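Local atomic coordinates of probable zinc protease (Pseudomonas aeruginosa, PDB entry 4NNZ), a protein that probably cleaves peptide bonds as a zinc metallopeptidase of the M16 family, forming one subunit of a two-protein protease. Residues A[229-234]-A[250-255]; A[146-151]-A[246-251]; A[156-161]-A[303-308]. All coordinates share one frame; numbering follows the deposited sequence.

Contact 1. Residues A[229-234]-A[250-255]; sequences AEPGER and GFNVPS
Two similar first torsions bring Arg234 and Asn252 together. In each residue CG lies anti to the carbonyl carbon and beside the backbone N (chi1 -57° in Arg234, -68° in Asn252). The Arg234 chain then bends at chi2 and again at chi3, which carries its guanidinium across to the amide. Arg234 NH2 donates to Asn252 OD1 at 2.9 Å, and the bond is nearly straight (168° at the hydrogen). OD1 lies at the edge of the guanidinium, close to its plane, and the two flat groups are almost coplanar. The other terminal nitrogen, Arg234 NH1, donates to Gly232 O at 2.7 Å. These two bonds fix the rotation of the guanidinium.

Pro231 comes in as the third partner. Its CB lies 3.3 Å above one face of the Arg234 guanidinium, offset toward the rim. Pro231 CG approaches Asn252 OD1 to 3.8 Å, so the amide oxygen meets a charged edge and an apolar ring corner.

Gly250 to Val253 end one strand of a five-stranded sheet, and Glu233 and Arg234 begin strand 233-240, an outermost strand within this chain. Strand 415-422 runs between the two, and so side chains make the contact rather than direct backbone pairing. Residues 233-234 also pair antiparallel with a strand of the second subunit, which continues the sheet across the interface.

The carbonyl end of helix 140-152 supplies second partners. Asn252 ND2 donates to Ala152 O, and Arg234 NE makes a weak bond to Ala151 O. Such a helix end would probably suit the positive charge of the arginine. At exposed Ala229 a water bridges the two backbones, donating to Ala229 O at 3.0 Å and to Asn252 O at 2.6 Å.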
ATOM      1  N   ALA A 229      12.467  -2.862   8.087  1.00 46.59           N
ATOM      2  CA  ALA A 229      12.832  -3.538   9.301  1.00 44.30           C
ATOM      3  C   ALA A 229      12.301  -2.885  10.558  1.00 42.13           C
ATOM      4  O   ALA A 229      11.844  -3.550  11.431  1.00 42.67           O
ATOM      5  CB  ALA A 229      14.325  -3.679   9.373  1.00 43.41           C
ATOM      6  N   GLU A 230      12.383  -1.578  10.654  1.00 45.69           N
ATOM      7  CA  GLU A 230      11.900  -0.878  11.818  1.00 46.36           C
ATOM      8  C   GLU A 230      10.970   0.234  11.426  1.00 46.30           C
ATOM      9  O   GLU A 230      11.369   1.354  11.348  1.00 50.04           O
ATOM     10  CB  GLU A 230      13.049  -0.336  12.625  1.00 46.93           C
ATOM     11  CG  GLU A 230      13.742  -1.379  13.458  1.00 52.19           C
ATOM     12  CD  GLU A 230      14.942  -0.854  14.211  1.00 52.00           C
ATOM     13  OE1 GLU A 230      16.049  -1.002  13.711  1.00 51.91           O
ATOM     14  OE2 GLU A 230      14.798  -0.324  15.310  1.00 50.33           O
ATOM     15  N   PRO A 231       9.705  -0.059  11.189  1.00 45.31           N
ATOM     16  CA  PRO A 231       8.753   0.951  10.754  1.00 44.76           C
ATOM     17  C   PRO A 231       8.391   2.002  11.775  1.00 40.55           C
ATOM     18  O   PRO A 231       7.888   3.023  11.423  1.00 42.78           O
ATOM     19  CB  PRO A 231       7.539   0.122  10.368  1.00 44.22           C
ATOM     20  CG  PRO A 231       8.107  -1.173   9.986  1.00 43.26           C
ATOM     21  CD  PRO A 231       9.135  -1.394  11.018  1.00 47.78           C
ATOM     22  N   GLY A 232       8.652   1.751  13.029  1.00 43.00           N
ATOM     23  CA  GLY A 232       8.163   2.607  14.075  1.00 40.63           C
ATOM     24  C   GLY A 232       7.038   1.978  14.842  1.00 41.17           C
ATOM     25  O   GLY A 232       6.632   0.909  14.538  1.00 42.44           O
ATOM     26  N   GLU A 233       6.541   2.662  15.844  1.00 40.90           N
ATOM     27  CA  GLU A 233       5.553   2.125  16.735  1.00 41.63           C
ATOM     28  C   GLU A 233       4.223   2.620  16.282  1.00 39.01           C
ATOM     29  O   GLU A 233       4.001   3.783  16.267  1.00 39.76           O
ATOM     30  CB  GLU A 233       5.827   2.670  18.125  1.00 47.55           C
ATOM     31  CG  GLU A 233       5.458   1.800  19.312  1.00 52.91           C
ATOM     32  CD  GLU A 233       5.989   2.344  20.639  1.00 56.85           C
ATOM     33  OE1 GLU A 233       6.924   3.137  20.642  1.00 51.73           O
ATOM     34  OE2 GLU A 233       5.488   1.970  21.700  1.00 55.95           O
ATOM     35  N   ARG A 234       3.334   1.724  15.894  1.00 38.13           N
ATOM     36  CA  ARG A 234       2.008   2.096  15.457  1.00 37.62           C
ATOM     37  C   ARG A 234       1.000   1.537  16.411  1.00 36.87           C
ATOM     38  O   ARG A 234       0.993   0.393  16.637  1.00 39.25           O
ATOM     39  CB  ARG A 234       1.698   1.519  14.081  1.00 37.79           C
ATOM     40  CG  ARG A 234       2.643   1.876  12.970  1.00 35.68           C
ATOM     41  CD  ARG A 234       3.894   1.066  13.049  1.00 35.02           C
ATOM     42  NE  ARG A 234       3.869   0.004  12.092  1.00 35.57           N
ATOM     43  CZ  ARG A 234       4.708  -0.996  12.086  1.00 34.74           C
ATOM     44  NH1 ARG A 234       5.650  -1.082  12.978  1.00 34.32           N
ATOM     45  NH2 ARG A 234       4.611  -1.885  11.163  1.00 36.27           N
ATOM     46  N   GLY A 250       1.623  -7.133  16.746  1.00 40.07           N
ATOM     47  CA  GLY A 250       2.389  -7.730  15.679  1.00 36.10           C
ATOM     48  C   GLY A 250       3.784  -7.187  15.566  1.00 34.00           C
ATOM     49  O   GLY A 250       3.964  -6.039  15.676  1.00 35.10           O
ATOM     50  N   PHE A 251       4.762  -8.033  15.342  1.00 32.86           N
ATOM     51  CA  PHE A 251       6.119  -7.579  15.144  1.00 33.34           C
ATOM     52  C   PHE A 251       6.651  -7.868  13.758  1.00 32.05           C
ATOM     53  O   PHE A 251       6.587  -8.959  13.314  1.00 31.77           O
ATOM     54  CB  PHE A 251       7.012  -8.213  16.175  1.00 33.98           C
ATOM     55  CG  PHE A 251       6.824  -7.668  17.540  1.00 31.92           C
ATOM     56  CD1 PHE A 251       7.415  -6.521  17.904  1.00 30.09           C
ATOM     57  CD2 PHE A 251       6.043  -8.311  18.447  1.00 34.22           C
ATOM     58  CE1 PHE A 251       7.256  -6.018  19.149  1.00 30.60           C
ATOM     59  CE2 PHE A 251       5.863  -7.806  19.694  1.00 33.60           C
ATOM     60  CZ  PHE A 251       6.477  -6.651  20.043  1.00 32.34           C
ATOM     61  N   ASN A 252       7.166  -6.864  13.078  1.00 32.97           N
ATOM     62  CA  ASN A 252       7.693  -7.065  11.746  1.00 34.32           C
ATOM     63  C   ASN A 252       8.957  -7.857  11.781  1.00 35.06           C
ATOM     64  O   ASN A 252       9.873  -7.537  12.493  1.00 35.39           O
ATOM     65  CB  ASN A 252       7.982  -5.750  11.047  1.00 31.37           C
ATOM     66  CG  ASN A 252       6.754  -4.973  10.720  1.00 30.82           C
ATOM     67  OD1 ASN A 252       6.333  -4.157  11.478  1.00 30.20           O
ATOM     68  ND2 ASN A 252       6.204  -5.210   9.575  1.00 30.37           N
ATOM     69  N   VAL A 253       9.002  -8.899  10.990  1.00 35.68           N
ATOM     70  CA  VAL A 253      10.068  -9.859  11.074  1.00 36.17           C
ATOM     71  C   VAL A 253      10.355 -10.477   9.744  1.00 34.43           C
ATOM     72  O   VAL A 253       9.633 -10.297   8.828  1.00 34.61           O
ATOM     73  CB  VAL A 253       9.786 -10.980  12.074  1.00 34.60           C
ATOM     74  CG1 VAL A 253       9.920 -10.499  13.484  1.00 34.65           C
ATOM     75  CG2 VAL A 253       8.441 -11.585  11.834  1.00 36.69           C
ATOM     76  N   PRO A 254      11.432 -11.210   9.644  1.00 36.20           N
ATOM     77  CA  PRO A 254      11.737 -11.978   8.452  1.00 37.38           C
ATOM     78  C   PRO A 254      11.014 -13.304   8.331  1.00 37.10           C
ATOM     79  O   PRO A 254      10.451 -13.814   9.244  1.00 39.21           O
ATOM     80  CB  PRO A 254      13.222 -12.214   8.578  1.00 34.80           C
ATOM     81  CG  PRO A 254      13.477 -12.135  10.010  1.00 34.51           C
ATOM     82  CD  PRO A 254      12.596 -11.075  10.504  1.00 34.49           C
ATOM     83  N   SER A 255      11.089 -13.878   7.160  1.00 40.86           N
ATOM     84  CA  SER A 255      10.622 -15.209   6.918  1.00 41.18           C
ATOM     85  C   SER A 255      11.681 -15.868   6.079  1.00 42.88           C
ATOM     86  O   SER A 255      12.619 -15.241   5.703  1.00 46.89           O
ATOM     87  CB  SER A 255       9.258 -15.219   6.263  1.00 39.02           C
ATOM     88  OG  SER A 255       9.349 -15.205   4.890  1.00 40.00           O
TER
HETATM   89  O   HOH W   1      12.230  -6.464  11.934  1.00 45.07           O

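Contact 2. Residues A[146-151]-A[246-251]; sequences ERFKAA and NLIMGF
The backbone of Gly250 is hydrogen-bonded to Thr416 in the sheet, and Phe148 comes up against this same glycine. Gly250 N lies 3.7 Å from Phe148 CZ, at the edge of the ring and near its plane. No hydrogen bond joins the two segments, and what holds them is apolar packing.

Phe148 does most of the touching from the helix. Its CG stands anti to the backbone N (chi1 160°), and this sends the ring out from the helix toward the strand. Ile248 meets one face of it. The branch that touches is Ile248 CG2, which sits 3.7 Å from the centroid of the Phe148 ring and only 9° off the ring normal, a CH-pi contact over the centre of the ring. The far end of the ring slides past Ile248 to the backbone of Gly250, where no side chain stands in the way. Gly250 CA lies in the ring plane at that edge.

Thr416 and Leu310, from the strands on either side, also touch Phe148, and Phe145 meets its ring from the same helix. Arg147 NH1 donates a hydrogen bond to Pro231 O of the second subunit.

The segment axes come within 10.1 Å and run roughly parallel, 27° apart. Along the strand, Ile248 and Gly250 face helix 140-152. Met249 points away from that helix, and its side chain touches Leu332 and Trp333 of helix 325-341. Here a beta-sheet has a helix packed on each face: helix 140-152, from the insulinase-family part of this M16 peptidase chain, on one and helix 325-341 on the other.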
ATOM      1  N   GLU A 146      -8.063  -6.531   9.215  1.00 35.36           N
ATOM      2  CA  GLU A 146      -7.767  -5.945   7.938  1.00 34.41           C
ATOM      3  C   GLU A 146      -7.063  -4.639   8.124  1.00 32.88           C
ATOM      4  O   GLU A 146      -6.103  -4.374   7.479  1.00 28.80           O
ATOM      5  CB  GLU A 146      -9.048  -5.730   7.184  1.00 33.51           C
ATOM      6  CG  GLU A 146      -8.896  -5.567   5.715  1.00 36.40           C
ATOM      7  CD  GLU A 146     -10.195  -5.255   5.067  1.00 39.16           C
ATOM      8  OE1 GLU A 146     -10.880  -4.386   5.567  1.00 41.58           O
ATOM      9  OE2 GLU A 146     -10.538  -5.875   4.078  1.00 38.20           O
ATOM     10  N   ARG A 147      -7.560  -3.839   9.033  1.00 33.63           N
ATOM     11  CA  ARG A 147      -6.912  -2.629   9.430  1.00 32.78           C
ATOM     12  C   ARG A 147      -5.560  -2.835  10.053  1.00 31.83           C
ATOM     13  O   ARG A 147      -4.673  -2.078   9.827  1.00 32.69           O
ATOM     14  CB  ARG A 147      -7.757  -1.895  10.448  1.00 37.85           C
ATOM     15  CG  ARG A 147      -9.209  -1.691  10.126  1.00 39.39           C
ATOM     16  CD  ARG A 147      -9.378  -0.790   8.957  1.00 39.97           C
ATOM     17  NE  ARG A 147     -10.716  -0.797   8.444  1.00 44.11           N
ATOM     18  CZ  ARG A 147     -11.651   0.032   8.840  1.00 44.22           C
ATOM     19  NH1 ARG A 147     -11.406   0.911   9.765  1.00 44.37           N
ATOM     20  NH2 ARG A 147     -12.824  -0.029   8.308  1.00 43.92           N
ATOM     21  N   PHE A 148      -5.427  -3.836  10.892  1.00 30.96           N
ATOM     22  CA  PHE A 148      -4.206  -4.078  11.613  1.00 33.35           C
ATOM     23  C   PHE A 148      -3.128  -4.415  10.648  1.00 32.01           C
ATOM     24  O   PHE A 148      -2.044  -3.932  10.741  1.00 32.50           O
ATOM     25  CB  PHE A 148      -4.425  -5.192  12.637  1.00 32.63           C
ATOM     26  CG  PHE A 148      -3.186  -5.849  13.113  1.00 31.58           C
ATOM     27  CD1 PHE A 148      -2.385  -5.241  14.031  1.00 33.31           C
ATOM     28  CD2 PHE A 148      -2.842  -7.083  12.658  1.00 33.02           C
ATOM     29  CE1 PHE A 148      -1.254  -5.846  14.473  1.00 32.28           C
ATOM     30  CE2 PHE A 148      -1.707  -7.697  13.089  1.00 32.59           C
ATOM     31  CZ  PHE A 148      -0.921  -7.081  14.005  1.00 32.68           C
ATOM     32  N   LYS A 149      -3.479  -5.253   9.708  1.00 33.97           N
ATOM     33  CA  LYS A 149      -2.598  -5.666   8.660  1.00 35.47           C
ATOM     34  C   LYS A 149      -2.150  -4.545   7.751  1.00 33.57           C
ATOM     35  O   LYS A 149      -1.014  -4.500   7.408  1.00 32.84           O
ATOM     36  CB  LYS A 149      -3.221  -6.793   7.854  1.00 39.00           C
ATOM     37  CG  LYS A 149      -2.210  -7.625   7.111  1.00 44.35           C
ATOM     38  CD  LYS A 149      -2.690  -9.016   6.808  1.00 49.24           C
ATOM     39  CE  LYS A 149      -2.000  -9.612   5.606  1.00 48.59           C
ATOM     40  NZ  LYS A 149      -2.825  -9.494   4.397  1.00 55.94           N
ATOM     41  N   ALA A 150      -3.025  -3.631   7.395  1.00 31.99           N
ATOM     42  CA  ALA A 150      -2.614  -2.484   6.644  1.00 30.45           C
ATOM     43  C   ALA A 150      -1.601  -1.577   7.361  1.00 30.75           C
ATOM     44  O   ALA A 150      -0.656  -1.149   6.780  1.00 30.90           O
ATOM     45  CB  ALA A 150      -3.826  -1.707   6.221  1.00 32.07           C
ATOM     46  N   ALA A 151      -1.826  -1.284   8.621  1.00 29.67           N
ATOM     47  CA  ALA A 151      -0.880  -0.563   9.429  1.00 29.56           C
ATOM     48  C   ALA A 151       0.429  -1.297   9.670  1.00 32.40           C
ATOM     49  O   ALA A 151       1.452  -0.697   9.730  1.00 34.24           O
ATOM     50  CB  ALA A 151      -1.500  -0.145  10.726  1.00 31.26           C
ATOM     51  N   ASN A 246     -10.192  -6.721  22.971  1.00 49.31           N
ATOM     52  CA  ASN A 246      -9.043  -7.563  22.734  1.00 45.12           C
ATOM     53  C   ASN A 246      -7.856  -6.877  22.113  1.00 41.56           C
ATOM     54  O   ASN A 246      -7.969  -5.834  21.549  1.00 41.21           O
ATOM     55  CB  ASN A 246      -9.439  -8.808  21.967  1.00 49.68           C
ATOM     56  CG  ASN A 246      -9.834  -8.519  20.554  1.00 49.85           C
ATOM     57  OD1 ASN A 246     -10.834  -7.902  20.309  1.00 49.74           O
ATOM     58  ND2 ASN A 246      -9.028  -8.970  19.619  1.00 51.58           N
ATOM     59  N   LEU A 247      -6.705  -7.493  22.252  1.00 38.65           N
ATOM     60  CA  LEU A 247      -5.458  -6.891  21.918  1.00 37.88           C
ATOM     61  C   LEU A 247      -4.772  -7.663  20.849  1.00 38.45           C
ATOM     62  O   LEU A 247      -4.719  -8.847  20.902  1.00 40.32           O
ATOM     63  CB  LEU A 247      -4.567  -6.853  23.140  1.00 36.80           C
ATOM     64  CG  LEU A 247      -3.353  -5.954  23.042  1.00 36.84           C
ATOM     65  CD1 LEU A 247      -3.766  -4.518  22.941  1.00 38.27           C
ATOM     66  CD2 LEU A 247      -2.488  -6.146  24.240  1.00 38.31           C
ATOM     67  N   ILE A 248      -4.247  -6.969  19.865  1.00 37.61           N
ATOM     68  CA  ILE A 248      -3.458  -7.589  18.850  1.00 34.46           C
ATOM     69  C   ILE A 248      -2.114  -6.921  18.822  1.00 33.44           C
ATOM     70  O   ILE A 248      -2.040  -5.758  18.718  1.00 32.03           O
ATOM     71  CB  ILE A 248      -4.121  -7.403  17.492  1.00 35.79           C
ATOM     72  CG1 ILE A 248      -5.611  -7.638  17.599  1.00 36.80           C
ATOM     73  CG2 ILE A 248      -3.488  -8.294  16.449  1.00 35.96           C
ATOM     74  CD1 ILE A 248      -6.300  -7.828  16.282  1.00 39.18           C
ATOM     75  N   MET A 249      -1.047  -7.681  18.929  1.00 37.77           N
ATOM     76  CA  MET A 249       0.290  -7.152  18.756  1.00 38.15           C
ATOM     77  C   MET A 249       1.036  -7.868  17.659  1.00 37.27           C
ATOM     78  O   MET A 249       1.086  -9.055  17.635  1.00 42.46           O
ATOM     79  CB  MET A 249       1.069  -7.280  20.037  1.00 39.09           C
ATOM     80  CG  MET A 249       0.553  -6.400  21.140  1.00 41.23           C
ATOM     81  SD  MET A 249       1.288  -6.771  22.709  1.00 46.41           S
ATOM     82  CE  MET A 249       2.925  -6.143  22.513  1.00 44.71           C
ATOM     83  N   GLY A 250       1.623  -7.133  16.746  1.00 40.07           N
ATOM     84  CA  GLY A 250       2.389  -7.730  15.679  1.00 36.10           C
ATOM     85  C   GLY A 250       3.784  -7.187  15.566  1.00 34.00           C
ATOM     86  O   GLY A 250       3.964  -6.039  15.676  1.00 35.10           O
ATOM     87  N   PHE A 251       4.762  -8.033  15.342  1.00 32.86           N
ATOM     88  CA  PHE A 251       6.119  -7.579  15.144  1.00 33.34           C
ATOM     89  C   PHE A 251       6.651  -7.868  13.758  1.00 32.05           C
ATOM     90  O   PHE A 251       6.587  -8.959  13.314  1.00 31.77           O
ATOM     91  CB  PHE A 251       7.012  -8.213  16.175  1.00 33.98           C
ATOM     92  CG  PHE A 251       6.824  -7.668  17.540  1.00 31.92           C
ATOM     93  CD1 PHE A 251       7.415  -6.521  17.904  1.00 30.09           C
ATOM     94  CD2 PHE A 251       6.043  -8.311  18.447  1.00 34.22           C
ATOM     95  CE1 PHE A 251       7.256  -6.018  19.149  1.00 30.60           C
ATOM     96  CE2 PHE A 251       5.863  -7.806  19.694  1.00 33.60           C
ATOM     97  CZ  PHE A 251       6.477  -6.651  20.043  1.00 32.34           C
TER

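Contact 3. Residues A[156-161]-A[303-308]; sequences SGYHTP and AFNRGD
Tyr158 crosses to the loop 303-308 with one edge of its ring and its hydroxyl. From CB the side chain leaves with CG anti to the carbonyl carbon and beside the backbone N (chi1 -74°), which directs the ring toward that loop. Tyr158 CD2 is the first atom to meet the other segment, 3.5 Å from Asp308 O. Tyr158 CE2 comes within 3.0 Å of Asp308 O. This oxygen lies near the plane of the ring, so the carbonyl faces a C-H edge and not the pi face. Further along, Tyr158 CZ is 4.0 Å from Asp308 O.

The hydroxyl at the tip fits against the loop at residues 305-307. Gly307 N donates a weak hydrogen bond to Tyr158 OH at 3.3 Å. The bond is long but fairly straight (160° at the hydrogen), and the amide sits at the ring edge near the ring plane. Two apolar carbons pack against Tyr158 OH: Asn305 CB at 3.6 Å and Arg306 CB at 3.7 Å. The Asn305 amide is turned about 43° from the ring.

The strongest polar partner of Tyr158 OH is Asp87 OD2, which also bonds to Arg306 N and so links the tyrosine tip to the backbone of the loop it meets. Asp308 directs its own carboxylate elsewhere, OD1 to Ser258 OG and OD2 to Glu227 N.

At its base, Tyr158 belongs to a short 3-10 segment, 157-159, in the loop between helices 140-152 and 166-171. Its ring meets Tyr153 edge-to-face and touches Pro225. The opposing loop joins strand 294-301 to strand 309-317, the last two strands at one side of the five-stranded sheet.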
ATOM      1  N   SER A 156       5.155  -3.109   2.026  1.00 44.79           N
ATOM      2  CA  SER A 156       4.950  -4.302   1.224  1.00 43.67           C
ATOM      3  C   SER A 156       3.551  -4.567   0.731  1.00 40.12           C
ATOM      4  O   SER A 156       2.622  -3.991   1.159  1.00 40.66           O
ATOM      5  CB  SER A 156       5.508  -5.531   1.919  1.00 46.16           C
ATOM      6  OG  SER A 156       4.683  -5.986   2.942  1.00 41.53           O
ATOM      7  N   GLY A 157       3.439  -5.507  -0.164  1.00 42.38           N
ATOM      8  CA  GLY A 157       2.179  -5.864  -0.747  1.00 41.77           C
ATOM      9  C   GLY A 157       1.293  -6.543   0.247  1.00 39.92           C
ATOM     10  O   GLY A 157       0.137  -6.720   0.029  1.00 41.29           O
ATOM     11  N   TYR A 158       1.861  -6.907   1.363  1.00 37.48           N
ATOM     12  CA  TYR A 158       1.131  -7.616   2.355  1.00 35.82           C
ATOM     13  C   TYR A 158       0.048  -6.839   2.968  1.00 36.00           C
ATOM     14  O   TYR A 158      -0.795  -7.406   3.565  1.00 37.17           O
ATOM     15  CB  TYR A 158       2.034  -8.215   3.393  1.00 35.55           C
ATOM     16  CG  TYR A 158       2.766  -9.406   2.901  1.00 37.81           C
ATOM     17  CD1 TYR A 158       2.235 -10.207   1.928  1.00 37.78           C
ATOM     18  CD2 TYR A 158       3.995  -9.721   3.392  1.00 38.10           C
ATOM     19  CE1 TYR A 158       2.908 -11.279   1.476  1.00 40.42           C
ATOM     20  CE2 TYR A 158       4.671 -10.798   2.932  1.00 36.80           C
ATOM     21  CZ  TYR A 158       4.111 -11.563   1.976  1.00 38.68           C
ATOM     22  OH  TYR A 158       4.741 -12.636   1.511  1.00 40.85           O
ATOM     23  N   HIS A 159       0.086  -5.538   2.848  1.00 41.87           N
ATOM     24  CA  HIS A 159      -0.967  -4.750   3.421  1.00 40.43           C
ATOM     25  C   HIS A 159      -2.272  -4.892   2.726  1.00 35.32           C
ATOM     26  O   HIS A 159      -3.281  -4.593   3.306  1.00 34.56           O
ATOM     27  CB  HIS A 159      -0.610  -3.302   3.672  1.00 40.66           C
ATOM     28  CG  HIS A 159      -0.059  -2.581   2.493  1.00 46.09           C
ATOM     29  ND1 HIS A 159      -0.717  -2.493   1.295  1.00 50.81           N
ATOM     30  CD2 HIS A 159       1.071  -1.857   2.352  1.00 47.26           C
ATOM     31  CE1 HIS A 159       0.002  -1.780   0.456  1.00 53.75           C
ATOM     32  NE2 HIS A 159       1.087  -1.372   1.076  1.00 49.01           N
ATOM     33  N   THR A 160      -2.249  -5.357   1.512  1.00 33.17           N
ATOM     34  CA  THR A 160      -3.483  -5.407   0.792  1.00 36.09           C
ATOM     35  C   THR A 160      -4.374  -6.569   1.172  1.00 33.61           C
ATOM     36  O   THR A 160      -3.926  -7.670   1.274  1.00 39.57           O
ATOM     37  CB  THR A 160      -3.342  -5.180  -0.745  1.00 37.14           C
ATOM     38  OG1 THR A 160      -3.869  -6.281  -1.467  1.00 38.41           O
ATOM     39  CG2 THR A 160      -1.948  -4.918  -1.161  1.00 34.55           C
ATOM     40  N   PRO A 161      -5.645  -6.328   1.398  1.00 31.10           N
ATOM     41  CA  PRO A 161      -6.560  -7.419   1.664  1.00 32.20           C
ATOM     42  C   PRO A 161      -6.792  -8.248   0.445  1.00 31.05           C
ATOM     43  O   PRO A 161      -7.053  -7.730  -0.587  1.00 33.38           O
ATOM     44  CB  PRO A 161      -7.849  -6.705   2.023  1.00 33.73           C
ATOM     45  CG  PRO A 161      -7.749  -5.395   1.422  1.00 30.78           C
ATOM     46  CD  PRO A 161      -6.314  -5.039   1.479  1.00 31.21           C
ATOM     47  N   ALA A 303       6.243 -18.614   8.868  1.00 41.45           N
ATOM     48  CA  ALA A 303       7.635 -18.550   8.537  1.00 39.66           C
ATOM     49  C   ALA A 303       7.891 -18.832   7.090  1.00 41.88           C
ATOM     50  O   ALA A 303       9.000 -18.753   6.647  1.00 40.68           O
ATOM     51  CB  ALA A 303       8.397 -19.529   9.379  1.00 40.74           C
ATOM     52  N   PHE A 304       6.851 -19.160   6.351  1.00 39.46           N
ATOM     53  CA  PHE A 304       7.003 -19.569   4.973  1.00 40.68           C
ATOM     54  C   PHE A 304       6.445 -18.619   3.935  1.00 40.51           C
ATOM     55  O   PHE A 304       5.809 -19.022   3.021  1.00 38.41           O
ATOM     56  CB  PHE A 304       6.489 -20.977   4.760  1.00 38.99           C
ATOM     57  CG  PHE A 304       7.113 -21.960   5.654  1.00 42.32           C
ATOM     58  CD1 PHE A 304       8.326 -22.472   5.365  1.00 41.14           C
ATOM     59  CD2 PHE A 304       6.504 -22.332   6.803  1.00 45.60           C
ATOM     60  CE1 PHE A 304       8.921 -23.362   6.186  1.00 40.49           C
ATOM     61  CE2 PHE A 304       7.090 -23.216   7.638  1.00 44.22           C
ATOM     62  CZ  PHE A 304       8.304 -23.735   7.327  1.00 42.81           C
ATOM     63  N   ASN A 305       6.685 -17.342   4.128  1.00 42.72           N
ATOM     64  CA  ASN A 305       6.334 -16.314   3.164  1.00 43.01           C
ATOM     65  C   ASN A 305       7.314 -16.085   2.034  1.00 37.43           C
ATOM     66  O   ASN A 305       8.474 -16.324   2.132  1.00 34.72           O
ATOM     67  CB  ASN A 305       6.065 -14.992   3.866  1.00 45.50           C
ATOM     68  CG  ASN A 305       4.730 -14.947   4.534  1.00 44.38           C
ATOM     69  OD1 ASN A 305       3.744 -15.412   4.004  1.00 50.61           O
ATOM     70  ND2 ASN A 305       4.691 -14.372   5.690  1.00 41.89           N
ATOM     71  N   ARG A 306       6.792 -15.550   0.968  1.00 36.79           N
ATOM     72  CA  ARG A 306       7.546 -15.135  -0.163  1.00 35.52           C
ATOM     73  C   ARG A 306       8.500 -14.066   0.256  1.00 37.02           C
ATOM     74  O   ARG A 306       9.612 -14.017  -0.171  1.00 37.00           O
ATOM     75  CB  ARG A 306       6.565 -14.496  -1.088  1.00 35.25           C
ATOM     76  CG  ARG A 306       6.792 -14.612  -2.548  1.00 35.70           C
ATOM     77  CD  ARG A 306       5.643 -13.901  -3.201  1.00 37.85           C
ATOM     78  NE  ARG A 306       6.089 -13.111  -4.303  1.00 43.85           N
ATOM     79  CZ  ARG A 306       5.673 -11.900  -4.601  1.00 42.31           C
ATOM     80  NH1 ARG A 306       4.787 -11.277  -3.884  1.00 40.00           N
ATOM     81  NH2 ARG A 306       6.176 -11.318  -5.644  1.00 49.47           N
ATOM     82  N   GLY A 307       8.007 -13.163   1.063  1.00 34.73           N
ATOM     83  CA  GLY A 307       8.778 -12.094   1.610  1.00 37.72           C
ATOM     84  C   GLY A 307       8.767 -12.143   3.111  1.00 38.80           C
ATOM     85  O   GLY A 307       8.775 -13.169   3.691  1.00 38.84           O
ATOM     86  N   ASP A 308       8.664 -10.983   3.711  1.00 38.80           N
ATOM     87  CA  ASP A 308       8.671 -10.791   5.138  1.00 42.93           C
ATOM     88  C   ASP A 308       7.389 -11.181   5.826  1.00 40.32           C
ATOM     89  O   ASP A 308       6.440 -11.506   5.198  1.00 39.89           O
ATOM     90  CB  ASP A 308       8.976  -9.348   5.451  1.00 45.24           C
ATOM     91  CG  ASP A 308      10.394  -9.019   5.248  1.00 47.25           C
ATOM     92  OD1 ASP A 308      11.225  -9.915   5.317  1.00 45.44           O
ATOM     93  OD2 ASP A 308      10.689  -7.858   5.022  1.00 50.54           O
TER

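How the contacts relate
Following the chain from the N terminus, contact 2 opens first, in helix 140-152. The loop at 156-161 follows at once and opens contact 3. Contact 1 opens later, at 229-234, which includes the start of strand 233-240. Strand 246-253 then closes contact 2, and its end, running on to Ser255, closes contact 1. Contact 3 closes last, at 303-308. Contact 1 is thus nested within the loop of contact 3, while contacts 2 and 3 cross. Contacts 1 and 2 share Gly250 and Phe251. Together the three tie helix 140-152 and its following loop to the five-stranded sheet and to the loop that joins two of its strands.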